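Local structure of sulfhydryl oxidase 1 (Homo sapiens, 3LLK) at residues K54-P57 with L61-N64; L122-H127 with A248-S253. The protein catalyses the oxidation of thiols to disulfides with its bound flavin-adenine dinucleotide, passing the electrons on to molecular oxygen. All coordinates share one frame; numbering follows the deposited sequence.

In the fold
The two contacts lie about 14 Å apart between their centres and follow one another along the chain, contact 1 closing before contact 2 opens. Contact 1 is local: it joins the end of helix 39-55 to the start of helix 60-75 across a short turn. Contact 2 is long-range, bringing helix 118-134 against the end of helix 239-249 beside the flavin cofactor. Helix 118-134 connects them, because Leu125 packs through CD1 against Phe56 CD2 of contact 1 at 3.7 Å. Contact 1 falls in the FAD-dependent sulfhydryl oxidase family region and helix 118-134 mostly in the Erv1/Alr region, so this packing probably forms part of the meeting of the two halves of the pseudo-dimer.

Contact 1. Residues K54-P57 with L61-N64; sequences KYFP and LVQN
Apolar packing is provided by Phe56 and Val62. The CG1 methyl of Val62 approaches the ring of Phe56 obliquely, 3.9 Å from CE1, and the ring is carried toward helix 60-75 because CG stands anti to the backbone N (chi1 -176°). Pro57 CD lies over one face of the same ring, offset toward its rim.

Gln63 supplies the polar part. Its side chain bends at chi2 (47°) and brings the amide back over the end of helix 39-55, where NE2 donates a hydrogen bond to the carbonyl of Ala53 and a weak one to that of Leu52. OE1 takes a weak hydrogen bond from the backbone N of Gly58. The same oxygen sits at the edge of the Phe56 ring, 3.9 Å from CD1, with amide and ring nearly coplanar, 10° apart. Two acceptors face each other here, Phe56 O and Gln63 OE1 being 3.0 Å apart without a bond between them. The amide therefore links helix-end carbonyls to the turn that follows. With an alanine here, the Ala53 carbonyl would probably lose this donor and the Gly58 N-H its weak acceptor, leaving the turn freer to move.

Phe56 is the first residue to leave helical geometry after helix 39-55; the chain re-enters helix at residue 60, and Leu61 already lies on helix 60-75. Around the short turn between these helices, Leu19 and Leu23 of helix 16-30 and Leu125 of helix 118-134 pack against Phe56, while Val62 reaches Glu20 of helix 16-30.

Contact 2. Residues L122-H127 with A248-S253; sequences LWVLFH and AHFSPS. With FAD (flavin-adenine dinucleotide), chain D.
His127 and Phe250 meet with the same first torsion: each has CG anti to its own carbonyl carbon (chi1 -72° and -63°), which lays the phenyl ring against the CB of His127 and sends the imidazole on toward the adenine of FAD. The closest approach is thus made by the methylene of His127, not by its ring. His127 CB stands over the face of the Phe250 ring in a CH-pi contact, 3.5 Å from its centroid and 3.4 Å from CZ. The rings themselves are near parallel but slid apart, their centroids 5.2 Å from each other, and hardly overlap. Val124 CG1 adds a looser apolar touch at 4.3 Å from Phe250 CE1. The other face of Phe250 is covered by CD2 of His249, so the phenyl ring is sandwiched.

Trp123, His127 and Phe250 all belong to the FAD pocket, and this contact forms its adenine end. C2A of the adenine lies above the centre of the His127 imidazole, while N3A comes to the edge of the Phe250 ring, 3.5 Å from CZ. The imidazole is anchored through NE2, hydrogen-bonded to ND1 of His196, which probably holds its rotation, face against the purine. One turn back, Trp123 NE1 donates a nearly straight hydrogen bond (2.8 Å, 165°) to O2' of the ribityl chain, and the flavin methyl C8M rests over one face of its indole.

Phe250, at the centre of an inverse gamma turn, leads the chain out of helix 239-249. It also packs on Phe128 and Val131 of helix 118-134, against which helix 16-30 places Leu19 beside Val124.

Contact 1. Residues K54-P57 with L61-N64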
ATOM      1  N   LYS A  54      -3.406  12.981   2.572  1.00 26.69           N
ATOM      2  CA  LYS A  54      -4.777  13.164   2.112  1.00 27.81           C
ATOM      3  C   LYS A  54      -5.667  11.922   2.127  1.00 27.14           C
ATOM      4  O   LYS A  54      -6.844  12.014   2.470  1.00 26.75           O
ATOM      5  CB  LYS A  54      -4.779  13.741   0.697  1.00 30.53           C
ATOM      6  CG  LYS A  54      -6.172  13.987   0.142  1.00 34.06           C
ATOM      7  CD  LYS A  54      -6.113  14.674  -1.203  1.00 39.07           C
ATOM      8  CE  LYS A  54      -7.508  15.060  -1.667  1.00 42.86           C
ATOM      9  NZ  LYS A  54      -7.463  15.795  -2.960  1.00 45.90           N
ATOM     10  N   TYR A  55      -5.112  10.768   1.771  1.00 24.81           N
ATOM     11  CA  TYR A  55      -5.915   9.550   1.686  1.00 23.93           C
ATOM     12  C   TYR A  55      -5.756   8.454   2.745  1.00 23.44           C
ATOM     13  O   TYR A  55      -6.596   7.561   2.821  1.00 22.08           O
ATOM     14  CB  TYR A  55      -5.734   8.936   0.297  1.00 26.16           C
ATOM     15  CG  TYR A  55      -6.230   9.839  -0.816  1.00 29.17           C
ATOM     16  CD1 TYR A  55      -7.571  10.237  -0.873  1.00 30.17           C
ATOM     17  CD2 TYR A  55      -5.361  10.298  -1.807  1.00 28.59           C
ATOM     18  CE1 TYR A  55      -8.033  11.069  -1.891  1.00 30.24           C
ATOM     19  CE2 TYR A  55      -5.810  11.127  -2.827  1.00 30.62           C
ATOM     20  CZ  TYR A  55      -7.148  11.509  -2.866  1.00 32.53           C
ATOM     21  OH  TYR A  55      -7.596  12.315  -3.886  1.00 31.75           O
ATOM     22  N   PHE A  56      -4.693   8.489   3.545  1.00 20.61           N
ATOM     23  CA  PHE A  56      -4.543   7.460   4.563  1.00 21.78           C
ATOM     24  C   PHE A  56      -5.714   7.596   5.535  1.00 23.37           C
ATOM     25  O   PHE A  56      -6.004   8.693   6.007  1.00 23.86           O
ATOM     26  CB  PHE A  56      -3.221   7.613   5.313  1.00 20.75           C
ATOM     27  CG  PHE A  56      -2.975   6.519   6.313  1.00 22.20           C
ATOM     28  CD1 PHE A  56      -3.369   6.669   7.642  1.00 22.38           C
ATOM     29  CD2 PHE A  56      -2.364   5.329   5.924  1.00 24.08           C
ATOM     30  CE1 PHE A  56      -3.156   5.645   8.579  1.00 23.38           C
ATOM     31  CE2 PHE A  56      -2.141   4.286   6.852  1.00 25.70           C
ATOM     32  CZ  PHE A  56      -2.538   4.448   8.179  1.00 26.19           C
ATOM     33  N   PRO A  57      -6.400   6.478   5.848  1.00 24.41           N
ATOM     34  CA  PRO A  57      -7.553   6.479   6.767  1.00 25.99           C
ATOM     35  C   PRO A  57      -7.126   6.514   8.235  1.00 25.03           C
ATOM     36  O   PRO A  57      -7.522   5.662   9.024  1.00 24.73           O
ATOM     37  CB  PRO A  57      -8.260   5.175   6.413  1.00 24.93           C
ATOM     38  CG  PRO A  57      -7.089   4.245   6.170  1.00 25.20           C
ATOM     39  CD  PRO A  57      -6.115   5.112   5.359  1.00 22.21           C
ATOM     40  N   LEU A  61      -4.692  11.649  15.638  1.00 32.18           N
ATOM     41  CA  LEU A  61      -3.274  11.866  15.915  1.00 31.64           C
ATOM     42  C   LEU A  61      -2.393  11.503  14.717  1.00 29.59           C
ATOM     43  O   LEU A  61      -1.428  12.205  14.413  1.00 30.04           O
ATOM     44  CB  LEU A  61      -2.829  11.049  17.131  1.00 33.90           C
ATOM     45  CG  LEU A  61      -2.981  11.676  18.516  1.00 36.41           C
ATOM     46  CD1 LEU A  61      -2.570  10.662  19.576  1.00 35.56           C
ATOM     47  CD2 LEU A  61      -2.122  12.930  18.603  1.00 35.95           C
ATOM     48  N   VAL A  62      -2.726  10.402  14.048  1.00 28.27           N
ATOM     49  CA  VAL A  62      -1.954   9.945  12.896  1.00 25.72           C
ATOM     50  C   VAL A  62      -2.135  10.874  11.696  1.00 26.02           C
ATOM     51  O   VAL A  62      -1.172  11.190  10.997  1.00 23.91           O
ATOM     52  CB  VAL A  62      -2.335   8.490  12.509  1.00 23.77           C
ATOM     53  CG1 VAL A  62      -1.662   8.087  11.194  1.00 24.24           C
ATOM     54  CG2 VAL A  62      -1.900   7.540  13.612  1.00 23.81           C
ATOM     55  N   GLN A  63      -3.359  11.333  11.464  1.00 26.86           N
ATOM     56  CA  GLN A  63      -3.594  12.231  10.344  1.00 27.76           C
ATOM     57  C   GLN A  63      -2.890  13.560  10.591  1.00 28.70           C
ATOM     58  O   GLN A  63      -2.375  14.177   9.655  1.00 26.91           O
ATOM     59  CB  GLN A  63      -5.093  12.446  10.136  1.00 30.16           C
ATOM     60  CG  GLN A  63      -5.509  12.462   8.674  1.00 29.59           C
ATOM     61  CD  GLN A  63      -4.909  11.310   7.876  1.00 28.93           C
ATOM     62  OE1 GLN A  63      -4.784  10.185   8.369  1.00 27.30           O
ATOM     63  NE2 GLN A  63      -4.540  11.589   6.635  1.00 25.63           N
ATOM     64  N   ASN A  64      -2.859  14.001  11.850  1.00 27.35           N
ATOM     65  CA  ASN A  64      -2.188  15.252  12.185  1.00 26.69           C
ATOM     66  C   ASN A  64      -0.681  15.079  11.961  1.00 25.00           C
ATOM     67  O   ASN A  64       0.005  15.993  11.521  1.00 25.27           O
ATOM     68  CB  ASN A  64      -2.444  15.633  13.649  1.00 27.86           C
ATOM     69  CG  ASN A  64      -1.704  16.900  14.058  1.00 28.62           C
ATOM     70  OD1 ASN A  64      -2.022  17.996  13.591  1.00 30.04           O
ATOM     71  ND2 ASN A  64      -0.696  16.751  14.921  1.00 26.53           N
TER

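Contact 2. Residues L122-H127 with A248-S253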
ATOM      1  N   LEU A 122       2.097  -3.453   2.770  1.00 21.67           N
ATOM      2  CA  LEU A 122       2.268  -2.455   1.721  1.00 21.13           C
ATOM      3  C   LEU A 122       1.166  -2.596   0.669  1.00 19.13           C
ATOM      4  O   LEU A 122       0.603  -1.595   0.224  1.00 18.66           O
ATOM      5  CB  LEU A 122       3.652  -2.582   1.081  1.00 21.96           C
ATOM      6  CG  LEU A 122       4.055  -1.388   0.214  1.00 25.31           C
ATOM      7  CD1 LEU A 122       3.989  -0.105   1.046  1.00 23.72           C
ATOM      8  CD2 LEU A 122       5.462  -1.614  -0.337  1.00 23.57           C
ATOM      9  N   TRP A 123       0.857  -3.834   0.284  1.00 20.12           N
ATOM     10  CA  TRP A 123      -0.221  -4.090  -0.666  1.00 20.06           C
ATOM     11  C   TRP A 123      -1.517  -3.526  -0.085  1.00 21.59           C
ATOM     12  O   TRP A 123      -2.262  -2.822  -0.771  1.00 21.34           O
ATOM     13  CB  TRP A 123      -0.422  -5.594  -0.889  1.00 22.12           C
ATOM     14  CG  TRP A 123       0.408  -6.199  -1.982  1.00 21.62           C
ATOM     15  CD1 TRP A 123       1.278  -7.245  -1.868  1.00 23.93           C
ATOM     16  CD2 TRP A 123       0.395  -5.836  -3.370  1.00 23.04           C
ATOM     17  NE1 TRP A 123       1.806  -7.558  -3.100  1.00 22.60           N
ATOM     18  CE2 TRP A 123       1.281  -6.708  -4.037  1.00 24.12           C
ATOM     19  CE3 TRP A 123      -0.285  -4.859  -4.114  1.00 23.68           C
ATOM     20  CZ2 TRP A 123       1.512  -6.633  -5.419  1.00 25.17           C
ATOM     21  CZ3 TRP A 123      -0.054  -4.786  -5.492  1.00 25.62           C
ATOM     22  CH2 TRP A 123       0.838  -5.669  -6.125  1.00 24.94           C
ATOM     23  N   VAL A 124      -1.789  -3.847   1.181  1.00 20.25           N
ATOM     24  CA  VAL A 124      -3.018  -3.387   1.816  1.00 19.48           C
ATOM     25  C   VAL A 124      -3.086  -1.874   1.786  1.00 17.85           C
ATOM     26  O   VAL A 124      -4.101  -1.317   1.369  1.00 18.00           O
ATOM     27  CB  VAL A 124      -3.147  -3.890   3.276  1.00 20.98           C
ATOM     28  CG1 VAL A 124      -4.476  -3.403   3.891  1.00 20.04           C
ATOM     29  CG2 VAL A 124      -3.116  -5.407   3.296  1.00 21.28           C
ATOM     30  N   LEU A 125      -1.998  -1.220   2.190  1.00 16.98           N
ATOM     31  CA  LEU A 125      -1.928   0.241   2.192  1.00 18.40           C
ATOM     32  C   LEU A 125      -2.197   0.798   0.794  1.00 18.68           C
ATOM     33  O   LEU A 125      -3.020   1.702   0.633  1.00 18.03           O
ATOM     34  CB  LEU A 125      -0.547   0.712   2.683  1.00 16.41           C
ATOM     35  CG  LEU A 125      -0.167   2.201   2.561  1.00 20.70           C
ATOM     36  CD1 LEU A 125      -1.209   3.067   3.265  1.00 20.98           C
ATOM     37  CD2 LEU A 125       1.221   2.447   3.176  1.00 19.04           C
ATOM     38  N   PHE A 126      -1.515   0.248  -0.215  1.00 19.60           N
ATOM     39  CA  PHE A 126      -1.688   0.702  -1.600  1.00 20.88           C
ATOM     40  C   PHE A 126      -3.146   0.597  -2.077  1.00 20.57           C
ATOM     41  O   PHE A 126      -3.700   1.556  -2.618  1.00 20.64           O
ATOM     42  CB  PHE A 126      -0.787  -0.099  -2.568  1.00 20.10           C
ATOM     43  CG  PHE A 126       0.689   0.246  -2.495  1.00 18.80           C
ATOM     44  CD1 PHE A 126       1.141   1.375  -1.811  1.00 17.56           C
ATOM     45  CD2 PHE A 126       1.626  -0.573  -3.121  1.00 20.64           C
ATOM     46  CE1 PHE A 126       2.515   1.679  -1.749  1.00 17.40           C
ATOM     47  CE2 PHE A 126       2.997  -0.279  -3.069  1.00 20.87           C
ATOM     48  CZ  PHE A 126       3.438   0.847  -2.380  1.00 18.38           C
ATOM     49  N   HIS A 127      -3.750  -0.577  -1.907  1.00 21.70           N
ATOM     50  CA  HIS A 127      -5.139  -0.780  -2.319  1.00 21.00           C
ATOM     51  C   HIS A 127      -6.044   0.225  -1.611  1.00 19.56           C
ATOM     52  O   HIS A 127      -6.936   0.823  -2.218  1.00 21.44           O
ATOM     53  CB  HIS A 127      -5.610  -2.201  -1.981  1.00 19.10           C
ATOM     54  CG  HIS A 127      -5.010  -3.261  -2.848  1.00 23.30           C
ATOM     55  ND1 HIS A 127      -5.247  -3.334  -4.202  1.00 23.87           N
ATOM     56  CD2 HIS A 127      -4.155  -4.273  -2.561  1.00 21.70           C
ATOM     57  CE1 HIS A 127      -4.563  -4.340  -4.714  1.00 21.79           C
ATOM     58  NE2 HIS A 127      -3.894  -4.927  -3.739  1.00 21.90           N
ATOM     59  N   ALA A 248     -16.011  -1.654  -0.637  1.00 27.73           N
ATOM     60  CA  ALA A 248     -16.522  -2.042   0.672  1.00 26.96           C
ATOM     61  C   ALA A 248     -15.406  -2.584   1.563  1.00 27.43           C
ATOM     62  O   ALA A 248     -15.325  -2.252   2.744  1.00 30.41           O
ATOM     63  CB  ALA A 248     -17.612  -3.107   0.514  1.00 26.59           C
ATOM     64  N   HIS A 249     -14.546  -3.422   0.990  1.00 27.51           N
ATOM     65  CA  HIS A 249     -13.457  -4.040   1.742  1.00 25.43           C
ATOM     66  C   HIS A 249     -12.414  -3.036   2.239  1.00 25.40           C
ATOM     67  O   HIS A 249     -12.062  -3.014   3.427  1.00 24.99           O
ATOM     68  CB  HIS A 249     -12.782  -5.112   0.881  1.00 23.81           C
ATOM     69  CG  HIS A 249     -11.723  -5.879   1.603  1.00 24.54           C
ATOM     70  ND1 HIS A 249     -12.006  -6.958   2.414  1.00 26.27           N
ATOM     71  CD2 HIS A 249     -10.383  -5.692   1.681  1.00 24.53           C
ATOM     72  CE1 HIS A 249     -10.887  -7.402   2.958  1.00 24.89           C
ATOM     73  NE2 HIS A 249      -9.888  -6.652   2.531  1.00 21.62           N
ATOM     74  N   PHE A 250     -11.918  -2.204   1.335  1.00 23.55           N
ATOM     75  CA  PHE A 250     -10.924  -1.201   1.706  1.00 25.03           C
ATOM     76  C   PHE A 250     -11.584   0.123   2.087  1.00 26.33           C
ATOM     77  O   PHE A 250     -11.357   1.147   1.444  1.00 26.55           O
ATOM     78  CB  PHE A 250      -9.948  -0.990   0.545  1.00 25.28           C
ATOM     79  CG  PHE A 250      -9.144  -2.214   0.206  1.00 23.30           C
ATOM     80  CD1 PHE A 250      -8.132  -2.654   1.055  1.00 23.87           C
ATOM     81  CD2 PHE A 250      -9.389  -2.920  -0.963  1.00 23.42           C
ATOM     82  CE1 PHE A 250      -7.369  -3.784   0.739  1.00 21.91           C
ATOM     83  CE2 PHE A 250      -8.632  -4.053  -1.291  1.00 25.34           C
ATOM     84  CZ  PHE A 250      -7.618  -4.483  -0.430  1.00 23.02           C
ATOM     85  N   SER A 251     -12.403   0.091   3.135  1.00 26.86           N
ATOM     86  CA  SER A 251     -13.106   1.285   3.608  1.00 28.08           C
ATOM     87  C   SER A 251     -12.888   1.468   5.109  1.00 27.50           C
ATOM     88  O   SER A 251     -12.676   0.500   5.842  1.00 26.70           O
ATOM     89  CB  SER A 251     -14.610   1.169   3.325  1.00 29.78           C
ATOM     90  OG  SER A 251     -15.199   0.184   4.154  1.00 33.28           O
ATOM     91  N   PRO A 252     -12.950   2.720   5.585  1.00 28.27           N
ATOM     92  CA  PRO A 252     -12.754   3.016   7.005  1.00 29.55           C
ATOM     93  C   PRO A 252     -13.631   2.191   7.943  1.00 29.75           C
ATOM     94  O   PRO A 252     -13.195   1.816   9.030  1.00 29.58           O
ATOM     95  CB  PRO A 252     -13.048   4.512   7.089  1.00 28.81           C
ATOM     96  CG  PRO A 252     -12.597   5.012   5.742  1.00 29.30           C
ATOM     97  CD  PRO A 252     -13.143   3.960   4.807  1.00 28.68           C
ATOM     98  N   SER A 253     -14.856   1.893   7.521  1.00 30.66           N
ATOM     99  CA  SER A 253     -15.768   1.118   8.362  1.00 32.95           C
ATOM    100  C   SER A 253     -15.336  -0.333   8.512  1.00 33.75           C
ATOM    101  O   SER A 253     -15.714  -1.000   9.477  1.00 35.74           O
ATOM    102  CB  SER A 253     -17.202   1.172   7.815  1.00 33.49           C
ATOM    103  OG  SER A 253     -17.303   0.567   6.535  1.00 37.10           O
TER
HETATM  104  PA  FAD D 550      -0.144 -10.294  -0.057  1.00 31.41           P
HETATM  105  O1A FAD D 550       0.906  -9.459   0.589  1.00 29.19           O
HETATM  106  O2A FAD D 550      -0.097 -10.699  -1.487  1.00 31.66           O
HETATM  107  O5B FAD D 550      -1.565  -9.673   0.183  1.00 31.46           O
HETATM  108  C5B FAD D 550      -1.918  -8.778   1.239  1.00 27.32           C
HETATM  109  C4B FAD D 550      -3.374  -9.099   1.454  1.00 27.49           C
HETATM  110  O4B FAD D 550      -4.090  -8.219   0.545  1.00 24.24           O
HETATM  111  C3B FAD D 550      -4.046 -10.487   1.540  1.00 26.44           C
HETATM  112  O3B FAD D 550      -3.927 -11.165   2.790  1.00 29.86           O
HETATM  113  C2B FAD D 550      -5.392 -10.143   1.087  1.00 27.18           C
HETATM  114  O2B FAD D 550      -6.277  -9.742   2.086  1.00 30.86           O
HETATM  115  C1B FAD D 550      -5.224  -8.974   0.104  1.00 25.77           C
HETATM  116  N9A FAD D 550      -5.104  -9.236  -1.296  1.00 23.45           N
HETATM  117  C8A FAD D 550      -4.627 -10.354  -2.031  1.00 22.50           C
HETATM  118  N7A FAD D 550      -4.699 -10.266  -3.318  1.00 22.75           N
HETATM  119  C5A FAD D 550      -5.274  -9.014  -3.488  1.00 23.05           C
HETATM  120  C6A FAD D 550      -5.655  -8.353  -4.672  1.00 23.17           C
HETATM  121  N6A FAD D 550      -5.526  -8.892  -5.892  1.00 22.28           N
HETATM  122  N1A FAD D 550      -6.242  -7.104  -4.607  1.00 25.55           N
HETATM  123  C2A FAD D 550      -6.545  -6.488  -3.431  1.00 26.47           C
HETATM  124  N3A FAD D 550      -6.171  -7.140  -2.247  1.00 24.86           N
HETATM  125  C4A FAD D 550      -5.530  -8.415  -2.340  1.00 23.28           C
HETATM  126  N1  FAD D 550       7.410 -11.234  -3.782  1.00 70.69           N
HETATM  127  C2  FAD D 550       8.168 -12.152  -4.478  1.00 71.00           C
HETATM  128  O2  FAD D 550       8.558 -13.147  -3.845  1.00 71.23           O
HETATM  129  N3  FAD D 550       8.323 -11.766  -5.803  1.00 70.53           N
HETATM  130  C4  FAD D 550       7.817 -10.611  -6.449  1.00 70.71           C
HETATM  131  O4  FAD D 550       8.097 -10.387  -7.673  1.00 70.86           O
HETATM  132  C4X FAD D 550       7.073  -9.755  -5.663  1.00 70.51           C
HETATM  133  N5  FAD D 550       6.605  -8.507  -6.189  1.00 69.87           N
HETATM  134  C5X FAD D 550       5.935  -7.523  -5.414  1.00 70.31           C
HETATM  135  C6  FAD D 550       5.630  -6.289  -6.020  1.00 70.47           C
HETATM  136  C7  FAD D 550       4.937  -5.318  -5.245  1.00 70.48           C
HETATM  137  C7M FAD D 550       4.642  -4.003  -5.968  1.00 71.00           C
HETATM  138  C8  FAD D 550       4.556  -5.577  -3.894  1.00 69.25           C
HETATM  139  C8M FAD D 550       3.791  -4.698  -2.925  1.00 68.96           C
HETATM  140  C9  FAD D 550       4.907  -6.798  -3.318  1.00 69.41           C
HETATM  141  C9A FAD D 550       5.639  -7.812  -3.990  1.00 69.59           C
HETATM  142  N10 FAD D 550       6.100  -9.170  -3.598  1.00 68.94           N
HETATM  143  C10 FAD D 550       6.860 -10.079  -4.286  1.00 69.87           C
HETATM  144  C1' FAD D 550       5.585  -9.649  -2.354  1.00 66.52           C
HETATM  145  C2' FAD D 550       4.296 -10.413  -2.356  1.00 64.01           C
HETATM  146  O2' FAD D 550       3.369  -9.847  -3.316  1.00 60.22           O
HETATM  147  C3' FAD D 550       3.558 -10.559  -1.060  1.00 62.75           C
HETATM  148  O3' FAD D 550       3.329  -9.280  -0.484  1.00 59.98           O
HETATM  149  C4' FAD D 550       4.058 -11.530  -0.003  1.00 61.99           C
HETATM  150  O4' FAD D 550       4.515 -12.772  -0.616  1.00 63.31           O
HETATM  151  C5' FAD D 550       3.194 -11.804   1.151  1.00 58.69           C
HETATM  152  O5' FAD D 550       2.034 -12.474   0.650  1.00 53.40           O
HETATM  153  P   FAD D 550       0.698 -12.640   1.422  1.00 51.79           P
HETATM  154  O1P FAD D 550       0.281 -13.998   1.070  1.00 54.35           O
HETATM  155  O2P FAD D 550       0.826 -12.371   2.878  1.00 51.54           O
HETATM  156  O3P FAD D 550      -0.378 -11.591   0.842  1.00 41.96           O